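Arylsulfatase (Pseudoalteromonas sp. MB47, PDB 7AJ0) probably hydrolyses sulfate esters of the marine polysaccharide fucoidan, as a calcium-containing sulfatase that assembles into a hexamer. Local coordinates at residues F14-E20 against S416-V420; P100-R106 against S324-P328. All blocks are in the same frame, centred on the assembly; numbering follows the deposited sequence.

In the fold
Contact 2 lies near the centre of the chain, where residues 100-106 and 324-328 converge on the calcium ion, which in sulfatases lies at the active site. Contact 1 sits at the surface, its centre 22 Å from the centre of the chain, and fastens the N-terminal loop 14-20 to residues 416-420, which lead into the four-stranded antiparallel sheet. The two centres are 25 Å apart and the nearest atoms about 12 Å, so the contacts do not touch. Contact 1 joins residues 396 positions apart and thus brackets the whole metal site in sequence. A second subunit also reaches contact 1, whereas a third packs on Thr101 of contact 2.

Contact 1 of 2, residues F14-E20 against S416-V420; sequences FNDAIVE and SRRQV
Gln419 extends its side chain (chi1 t, chi2 t) so that its carboxamide meets the side-chain amide of Asn15, the backbone NH of Asp16 and the methyl of Ala17. Asp16 N donates to Gln419 OE1 at 2.9 Å, while Gln419 NE2 donates to Asn15 OD1 at 3.0 Å; both bonds are nearly straight. Asn15 OD1 is fixed in place by an Asx turn, accepting from Ala17 N at 2.8 Å with chi1 in t, phi/psi of -71/112° at Asn15 and -97/0° at Asp16. Neither segment is helix or strand where they meet. The backbones are closest at Ala17 and Gln419, with CA atoms 6.9 Å apart, and Ala17 CB lies 3.6 Å from Gln419 NE2. Further along, the extended Ile18 and Val19 carry the loop to Glu20, whose OE1 forms a long, weak salt bridge of 3.5 Å to NH2 of Arg417, approaching the edge of the guanidinium; Arg417 is better anchored by the carbonyl of Asp404. In residues 416-420, an ST turn, Arg418 N to Ser416 OG at 3.0 Å, shapes the backbone; the CA-to-CB bond of Arg418 points away from residues 14-20, and its guanidinium forms a salt bridge with Asp379. The contact, 190 Å² in all, is largely polar and ties the N-terminal loop to the loop after helix 406-409. The carboxylate of Asp16 pairs with Lys207 of a second subunit. Phe495 of helix 489-505 packs against Asn15 and Gln419, Phe14 meets Trp434 of strand 428-434 edge-to-face, and residues 416-420 lead into strand 420-425.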
loop_
_atom_site.group_PDB
_atom_site.type_symbol
_atom_site.label_atom_id
_atom_site.label_comp_id
_atom_site.label_asym_id
_atom_site.label_seq_id
_atom_site.Cartn_x
_atom_site.Cartn_y
_atom_site.Cartn_z
ATOM N N PHE A 14 -34.225 -6.856 -21.295
ATOM C CA PHE A 14 -33.941 -7.124 -19.891
ATOM C C PHE A 14 -34.977 -6.549 -18.933
ATOM O O PHE A 14 -35.293 -7.184 -17.923
ATOM C CB PHE A 14 -32.558 -6.570 -19.520
ATOM C CG PHE A 14 -31.417 -7.342 -20.112
ATOM C CD1 PHE A 14 -31.111 -8.611 -19.645
ATOM C CD2 PHE A 14 -30.648 -6.804 -21.129
ATOM C CE1 PHE A 14 -30.063 -9.329 -20.186
ATOM C CE2 PHE A 14 -29.598 -7.517 -21.675
ATOM C CZ PHE A 14 -29.306 -8.782 -21.202
ATOM N N ASN A 15 -35.513 -5.367 -19.217
ATOM C CA ASN A 15 -36.363 -4.676 -18.252
ATOM C C ASN A 15 -37.697 -5.401 -18.119
ATOM O O ASN A 15 -38.504 -5.407 -19.054
ATOM C CB ASN A 15 -36.572 -3.225 -18.673
ATOM C CG ASN A 15 -37.083 -2.360 -17.538
ATOM O OD1 ASN A 15 -37.821 -2.826 -16.669
ATOM N ND2 ASN A 15 -36.684 -1.094 -17.536
ATOM N N ASP A 16 -37.931 -6.003 -16.952
ATOM C CA ASP A 16 -39.188 -6.664 -16.640
ATOM C C ASP A 16 -40.134 -5.783 -15.835
ATOM O O ASP A 16 -41.236 -6.228 -15.496
ATOM C CB ASP A 16 -38.927 -7.959 -15.858
ATOM C CG ASP A 16 -38.156 -8.984 -16.663
ATOM O OD1 ASP A 16 -38.299 -9.006 -17.905
ATOM O OD2 ASP A 16 -37.408 -9.775 -16.050
ATOM N N ALA A 17 -39.739 -4.561 -15.513
ATOM C CA ALA A 17 -40.574 -3.689 -14.702
ATOM C C ALA A 17 -41.583 -2.950 -15.575
ATOM O O ALA A 17 -41.385 -2.760 -16.776
ATOM C CB ALA A 17 -39.724 -2.691 -13.918
ATOM N N ILE A 18 -42.676 -2.529 -14.945
ATOM C CA ILE A 18 -43.794 -1.898 -15.633
ATOM C C ILE A 18 -44.137 -0.599 -14.921
ATOM O O ILE A 18 -44.147 -0.539 -13.685
ATOM C CB ILE A 18 -45.023 -2.833 -15.681
ATOM C CG1 ILE A 18 -44.682 -4.125 -16.431
ATOM C CG2 ILE A 18 -46.205 -2.130 -16.328
ATOM C CD1 ILE A 18 -44.309 -3.921 -17.889
ATOM N N VAL A 19 -44.420 0.439 -15.700
ATOM C CA VAL A 19 -44.823 1.724 -15.141
ATOM C C VAL A 19 -46.310 1.663 -14.812
ATOM O O VAL A 19 -47.148 1.496 -15.702
ATOM C CB VAL A 19 -44.524 2.873 -16.112
ATOM C CG1 VAL A 19 -45.084 4.178 -15.561
ATOM C CG2 VAL A 19 -43.027 2.985 -16.363
ATOM N N GLU A 20 -46.637 1.795 -13.528
ATOM C CA GLU A 20 -48.037 1.821 -13.081
ATOM C C GLU A 20 -48.501 3.273 -12.992
ATOM O O GLU A 20 -49.307 3.727 -13.809
ATOM C CB GLU A 20 -48.174 1.070 -11.756
ATOM C CG GLU A 20 -48.022 -0.447 -11.915
ATOM C CD GLU A 20 -47.229 -1.103 -10.793
ATOM O OE1 GLU A 20 -47.750 -1.210 -9.662
ATOM O OE2 GLU A 20 -46.079 -1.519 -11.050
ATOM N N SER A 416 -39.140 -11.157 -6.021
ATOM C CA SER A 416 -39.253 -9.759 -5.637
ATOM C C SER A 416 -39.857 -8.928 -6.764
ATOM O O SER A 416 -39.707 -9.240 -7.948
ATOM C CB SER A 416 -37.875 -9.217 -5.259
ATOM O OG SER A 416 -37.921 -7.832 -4.984
ATOM N N ARG A 417 -40.563 -7.865 -6.378
ATOM C CA ARG A 417 -41.071 -6.893 -7.334
ATOM C C ARG A 417 -40.075 -5.779 -7.624
ATOM O O ARG A 417 -40.342 -4.940 -8.492
ATOM C CB ARG A 417 -42.384 -6.281 -6.824
ATOM C CG ARG A 417 -43.462 -7.314 -6.543
ATOM C CD ARG A 417 -44.831 -6.685 -6.301
ATOM N NE ARG A 417 -45.316 -5.953 -7.467
ATOM C CZ ARG A 417 -45.732 -4.687 -7.453
ATOM N NH1 ARG A 417 -45.746 -3.986 -6.326
ATOM N NH2 ARG A 417 -46.147 -4.124 -8.577
ATOM N N ARG A 418 -38.941 -5.754 -6.929
ATOM C CA ARG A 418 -37.917 -4.737 -7.126
ATOM C C ARG A 418 -36.851 -5.276 -8.068
ATOM O O ARG A 418 -36.313 -6.367 -7.850
ATOM C CB ARG A 418 -37.286 -4.323 -5.796
ATOM C CG ARG A 418 -36.098 -3.383 -5.941
ATOM C CD ARG A 418 -35.622 -2.860 -4.591
ATOM N NE ARG A 418 -36.547 -1.884 -4.018
ATOM C CZ ARG A 418 -36.594 -0.602 -4.367
ATOM N NH1 ARG A 418 -37.467 0.210 -3.790
ATOM N NH2 ARG A 418 -35.773 -0.131 -5.295
ATOM N N GLN A 419 -36.546 -4.504 -9.108
ATOM C CA GLN A 419 -35.575 -4.914 -10.109
ATOM C C GLN A 419 -34.180 -4.379 -9.828
ATOM O O GLN A 419 -33.193 -5.035 -10.181
ATOM C CB GLN A 419 -36.033 -4.441 -11.491
ATOM C CG GLN A 419 -35.299 -5.083 -12.646
ATOM C CD GLN A 419 -35.898 -4.713 -13.989
ATOM O OE1 GLN A 419 -36.034 -5.560 -14.871
ATOM N NE2 GLN A 419 -36.256 -3.443 -14.151
ATOM N N VAL A 420 -34.072 -3.210 -9.201
ATOM C CA VAL A 420 -32.787 -2.558 -8.993
ATOM C C VAL A 420 -32.797 -1.840 -7.652
ATOM O O VAL A 420 -33.827 -1.322 -7.209
ATOM C CB VAL A 420 -32.460 -1.557 -10.129
ATOM C CG1 VAL A 420 -31.125 -0.878 -9.871
ATOM C CG2 VAL A 420 -32.459 -2.251 -11.484
#

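Contact 2 of 2, residues P100-R106 against S324-P328; sequences PTCTSSR and SDNGP. With CA (calcium ion), chain G.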
loop_
_atom_site.group_PDB
_atom_site.type_symbol
_atom_site.label_atom_id
_atom_site.label_comp_id
_atom_site.label_asym_id
_atom_site.label_seq_id
_atom_site.Cartn_x
_atom_site.Cartn_y
_atom_site.Cartn_z
ATOM N N PRO A 100 -26.549 4.286 3.547
ATOM C CA PRO A 100 -25.271 4.094 4.248
ATOM C C PRO A 100 -25.177 4.743 5.623
ATOM O O PRO A 100 -24.232 4.430 6.357
ATOM C CB PRO A 100 -24.243 4.723 3.286
ATOM C CG PRO A 100 -24.948 4.848 1.976
ATOM C CD PRO A 100 -26.385 5.089 2.324
ATOM N N THR A 101 -26.105 5.624 6.004
ATOM C CA THR A 101 -26.003 6.335 7.272
ATOM C C THR A 101 -27.380 6.482 7.909
ATOM O O THR A 101 -28.411 6.240 7.279
ATOM C CB THR A 101 -25.345 7.712 7.088
ATOM O OG1 THR A 101 -26.001 8.422 6.028
ATOM C CG2 THR A 101 -23.871 7.557 6.749
ATOM N N CYS A 102 -27.376 6.908 9.178
ATOM C CA CYS A 102 -28.572 6.833 10.013
ATOM C C CYS A 102 -29.704 7.688 9.457
ATOM O O CYS A 102 -30.786 7.181 9.139
ATOM C CB CYS A 102 -28.240 7.277 11.442
ATOM S SG CYS A 102 -26.956 6.331 12.278
ATOM N N THR A 103 -29.479 9.000 9.363
ATOM C CA THR A 103 -30.546 9.909 8.959
ATOM C C THR A 103 -31.092 9.548 7.585
ATOM O O THR A 103 -32.300 9.652 7.342
ATOM C CB THR A 103 -30.033 11.352 8.961
ATOM O OG1 THR A 103 -29.596 11.703 10.279
ATOM C CG2 THR A 103 -31.125 12.311 8.512
ATOM N N SER A 104 -30.216 9.121 6.673
ATOM C CA SER A 104 -30.651 8.812 5.316
ATOM C C SER A 104 -31.544 7.578 5.287
ATOM O O SER A 104 -32.559 7.558 4.580
ATOM C CB SER A 104 -29.432 8.622 4.415
ATOM O OG SER A 104 -28.784 9.860 4.177
ATOM N N SER A 105 -31.189 6.545 6.051
ATOM C CA SER A 105 -31.993 5.329 6.073
ATOM C C SER A 105 -33.329 5.550 6.772
ATOM O O SER A 105 -34.349 4.983 6.367
ATOM C CB SER A 105 -31.220 4.206 6.764
ATOM O OG SER A 105 -30.170 3.734 5.945
ATOM N N ARG A 106 -33.342 6.356 7.832
ATOM C CA ARG A 106 -34.577 6.568 8.577
ATOM C C ARG A 106 -35.536 7.475 7.822
ATOM O O ARG A 106 -36.756 7.304 7.926
ATOM C CB ARG A 106 -34.243 7.124 9.958
ATOM C CG ARG A 106 -33.645 6.061 10.861
ATOM C CD ARG A 106 -32.680 6.613 11.890
ATOM N NE ARG A 106 -31.911 5.521 12.484
ATOM C CZ ARG A 106 -32.396 4.670 13.382
ATOM N NH1 ARG A 106 -33.650 4.784 13.797
ATOM N NH2 ARG A 106 -31.629 3.702 13.863
ATOM N N SER A 324 -32.367 -3.358 10.189
ATOM C CA SER A 324 -31.403 -2.366 10.634
ATOM C C SER A 324 -31.498 -1.140 9.736
ATOM O O SER A 324 -32.121 -1.168 8.671
ATOM C CB SER A 324 -29.981 -2.938 10.612
ATOM O OG SER A 324 -29.026 -1.938 10.910
ATOM N N ASP A 325 -30.874 -0.048 10.174
ATOM C CA ASP A 325 -30.860 1.171 9.377
ATOM C C ASP A 325 -29.579 1.346 8.571
ATOM O O ASP A 325 -29.582 2.101 7.594
ATOM C CB ASP A 325 -31.076 2.399 10.271
ATOM C CG ASP A 325 -29.849 2.771 11.074
ATOM O OD1 ASP A 325 -29.068 1.869 11.452
ATOM O OD2 ASP A 325 -29.674 3.980 11.329
ATOM N N ASN A 326 -28.499 0.665 8.935
ATOM C CA ASN A 326 -27.276 0.673 8.139
ATOM C C ASN A 326 -26.336 -0.383 8.710
ATOM O O ASN A 326 -26.649 -1.052 9.699
ATOM C CB ASN A 326 -26.627 2.058 8.116
ATOM C CG ASN A 326 -26.477 2.655 9.497
ATOM O OD1 ASN A 326 -27.191 3.589 9.864
ATOM N ND2 ASN A 326 -25.549 2.112 10.277
ATOM N N GLY A 327 -25.177 -0.529 8.070
ATOM C CA GLY A 327 -24.217 -1.527 8.469
ATOM C C GLY A 327 -23.456 -1.130 9.713
ATOM O O GLY A 327 -23.673 -0.068 10.313
ATOM N N PRO A 328 -22.521 -1.990 10.108
ATOM C CA PRO A 328 -21.810 -1.771 11.374
ATOM C C PRO A 328 -20.945 -0.522 11.333
ATOM O O PRO A 328 -20.329 -0.199 10.314
ATOM C CB PRO A 328 -20.957 -3.036 11.529
ATOM C CG PRO A 328 -20.736 -3.510 10.127
ATOM C CD PRO A 328 -21.989 -3.146 9.358
HETATM CA CA CA G . -27.704 3.892 12.214
#
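Pro100 brings the chain to the metal site, its O 3.8 Å from Asn326 CB, and Thr101 takes the N-cap position of helix 102-111. Cys102 opens the helix and binds the calcium through SG at 2.5 Å. It also starts the sequence Cys-Thr-Ser-Ser-Arg, which resembles the sulfatase signature in which the cysteine is normally matured to formylglycine, the catalytic residue; here it is modelled as cysteine. Facing it, Asp325 chelates the ion with OD1 at 2.6 Å and OD2 at 2.2 Å, and Asn326 OD1 adds a ligand at 2.4 Å; Asp60 and Asp61 complete the site. Asp60 and Asp61 follow strand 53-59, and Asp325 and Asn326 follow strand 318-324, its parallel neighbour in the central sheet. One turn on, Ser105 OG donates to Asp325 O at a very short 2.4 Å, though the placement of that carbonyl is uncertain. Arg106 then curls back, its NE salt-bridged to Asp325 OD2 at 3.0 Å, while its NH1 bonds to Ser267.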